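Aminotransferase (Psychrobacter arcticus 273-4, PDB 3IF2) is a putative pyridoxal 5'-phosphate-dependent amino-acid aminotransferase that probably transfers amino groups between amino acids and 2-oxo acids, perhaps valine and pyruvate. Local coordinates at the interface of chains A and B. Sequence-based numbering; all coordinates share one arbitrary frame. Chains: chain A/B, Aminotransferase.

The interface of chains A and B. Residues chain A 124-127, 163, 300; chain B 5, 7-8.
The hydroxyl OG of B:Ser5 bonds in two directions at once, a compact example of how one N-cap serine can tie a helix start to a helix end in another subunit. OG of B:Ser5 donates to the backbone carbonyl O of A:Asn124 at 2.7 Å, in that carbonyl's plane, and accepts a hydrogen bond from the backbone N of B:Gly8 at 3.0 Å. The second bond is the classical cap of helix 6-12 in chain B; the first reaches the last turn of helix 115-125 in chain A. With OG set between its own backbone N and carbonyl carbon (chi1 63°), the hydroxyl can serve both partners, while the main-chain N of B:Ser5 donates to A:Leu125 O at 2.9 Å, tilted from that carbonyl's plane. Two carbonyls at the C-terminal end of one helix thus find donors in the other chain. An alanine here would probably leave A:Asn124 O without its hydroxyl donor and B:Gly8 N without its cap, loosening the start of the chain B helix.

Beside this polar knot, B:Phe7 extends its ring, CG anti to the backbone N (chi1 -178°), among side chains of chain A. CB of A:Asn124 sits over one face, 3.9 Å from the centroid of the B:Phe7 ring and displaced toward the rim. CG2 of A:Val163 lies beyond the rim near CE1, on the same face as A:Asn124 CB, while the CE methyl of selenomethionine A:Met300 meets CE2 of B:Phe7 at 3.6 Å, at the other end of the ring. The A:Asn124 amide turns away, its OD1 accepting a hydrogen bond from A:Val163 N at 2.9 Å that is likely to hold the amide and the A:Val163 backbone in place. CD1 of A:Leu125 packs on CA of B:Gly8 at 3.6 Å. Repeated by two-fold symmetry, the patch fastens each subunit's N-terminal segment to its neighbour and is likely to support the dimer typical of this aminotransferase family.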
ATOM      1  N   ASN A 124      -0.906   9.863 -11.091  1.00 35.05           N
ATOM      2  CA  ASN A 124       0.397  10.538 -10.983  1.00 34.54           C
ATOM      3  C   ASN A 124       1.365  10.127 -12.097  1.00 34.74           C
ATOM      4  O   ASN A 124       2.308  10.860 -12.390  1.00 35.16           O
ATOM      5  CB  ASN A 124       1.000  10.326  -9.591  1.00 34.15           C
ATOM      6  CG  ASN A 124       0.338  11.191  -8.554  1.00 33.66           C
ATOM      7  OD1 ASN A 124       0.474  12.432  -8.594  1.00 32.84           O
ATOM      8  ND2 ASN A 124      -0.380  10.572  -7.627  1.00 32.04           N
ATOM      9  N   LEU A 125       1.140   8.967 -12.708  1.00 35.82           N
ATOM     10  CA  LEU A 125       1.956   8.493 -13.838  1.00 36.70           C
ATOM     11  C   LEU A 125       1.614   9.263 -15.111  1.00 37.15           C
ATOM     12  O   LEU A 125       2.500   9.540 -15.906  1.00 37.83           O
ATOM     13  CB  LEU A 125       1.746   6.986 -14.065  1.00 37.28           C
ATOM     14  CG  LEU A 125       2.587   6.240 -15.105  1.00 38.46           C
ATOM     15  CD1 LEU A 125       4.060   6.210 -14.698  1.00 38.26           C
ATOM     16  CD2 LEU A 125       2.042   4.807 -15.321  1.00 38.80           C
ATOM     17  N   PHE A 126       0.334   9.603 -15.292  1.00 36.87           N
ATOM     18  CA  PHE A 126      -0.158  10.278 -16.485  1.00 36.60           C
ATOM     19  C   PHE A 126      -0.736  11.669 -16.251  1.00 36.31           C
ATOM     20  O   PHE A 126      -1.309  12.232 -17.154  1.00 35.50           O
ATOM     21  CB  PHE A 126      -1.219   9.389 -17.135  1.00 37.14           C
ATOM     22  CG  PHE A 126      -0.681   8.103 -17.650  1.00 37.76           C
ATOM     23  CD1 PHE A 126       0.199   8.103 -18.739  1.00 38.12           C
ATOM     24  CD2 PHE A 126      -1.073   6.873 -17.083  1.00 38.64           C
ATOM     25  CE1 PHE A 126       0.719   6.912 -19.253  1.00 38.49           C
ATOM     26  CE2 PHE A 126      -0.565   5.655 -17.582  1.00 38.79           C
ATOM     27  CZ  PHE A 126       0.341   5.672 -18.669  1.00 39.12           C
ATOM     28  N   GLY A 127      -0.581  12.222 -15.053  1.00 36.35           N
ATOM     29  CA  GLY A 127      -1.120  13.539 -14.725  1.00 36.42           C
ATOM     30  C   GLY A 127      -0.151  14.314 -13.855  1.00 36.64           C
ATOM     31  O   GLY A 127       0.661  13.719 -13.137  1.00 35.19           O
ATOM     32  N   VAL A 163      -0.043  14.207  -6.373  1.00 36.81           N
ATOM     33  CA  VAL A 163       1.005  14.585  -5.422  1.00 38.13           C
ATOM     34  C   VAL A 163       1.146  16.121  -5.259  1.00 38.79           C
ATOM     35  O   VAL A 163       1.424  16.582  -4.155  1.00 39.09           O
ATOM     36  CB  VAL A 163       2.344  13.906  -5.792  1.00 38.50           C
ATOM     37  CG1 VAL A 163       3.435  14.383  -4.903  1.00 39.80           C
ATOM     38  CG2 VAL A 163       2.213  12.394  -5.657  1.00 38.68           C
HETATM   39  N   MSE A 300       7.229   1.314  -9.155  1.00 31.53           N
HETATM   40  CA  MSE A 300       6.567   2.093  -8.100  1.00 32.13           C
HETATM   41  C   MSE A 300       6.248   1.241  -6.832  1.00 31.84           C
HETATM   42  O   MSE A 300       6.443   1.716  -5.705  1.00 32.60           O
HETATM   43  CB  MSE A 300       5.303   2.773  -8.635  1.00 32.16           C
HETATM   44  CG  MSE A 300       5.591   3.960  -9.522  1.00 32.63           C
HETATM   45 SE   MSE A 300       3.942   4.707 -10.208  0.75 31.27          SE
HETATM   46  CE  MSE A 300       4.649   6.115 -11.361  1.00 33.06           C
TER
ATOM     47  N   SER B   5       4.568  11.332 -16.988  1.00 36.01           N
ATOM     48  CA  SER B   5       4.856  12.605 -16.336  1.00 35.76           C
ATOM     49  C   SER B   5       6.299  12.616 -15.804  1.00 35.73           C
ATOM     50  O   SER B   5       7.014  11.612 -15.891  1.00 36.21           O
ATOM     51  CB  SER B   5       3.889  12.788 -15.173  1.00 35.80           C
ATOM     52  OG  SER B   5       4.095  11.776 -14.202  1.00 35.28           O
ATOM     53  N   PHE B   7       6.938  12.750 -12.712  1.00 34.21           N
ATOM     54  CA  PHE B   7       6.751  11.780 -11.637  1.00 34.38           C
ATOM     55  C   PHE B   7       7.020  10.352 -12.170  1.00 34.33           C
ATOM     56  O   PHE B   7       7.834   9.624 -11.616  1.00 33.42           O
ATOM     57  CB  PHE B   7       5.331  11.914 -11.044  1.00 34.78           C
ATOM     58  CG  PHE B   7       5.062  10.999  -9.897  1.00 34.92           C
ATOM     59  CD1 PHE B   7       5.271  11.431  -8.581  1.00 35.25           C
ATOM     60  CD2 PHE B   7       4.625   9.690 -10.120  1.00 34.56           C
ATOM     61  CE1 PHE B   7       5.039  10.550  -7.504  1.00 35.62           C
ATOM     62  CE2 PHE B   7       4.397   8.811  -9.055  1.00 34.28           C
ATOM     63  CZ  PHE B   7       4.593   9.241  -7.747  1.00 34.54           C
ATOM     64  N   GLY B   8       6.363   9.989 -13.267  1.00 35.06           N
ATOM     65  CA  GLY B   8       6.550   8.684 -13.913  1.00 35.29           C
ATOM     66  C   GLY B   8       7.965   8.419 -14.413  1.00 34.94           C
ATOM     67  O   GLY B   8       8.463   7.310 -14.278  1.00 33.15           O
TER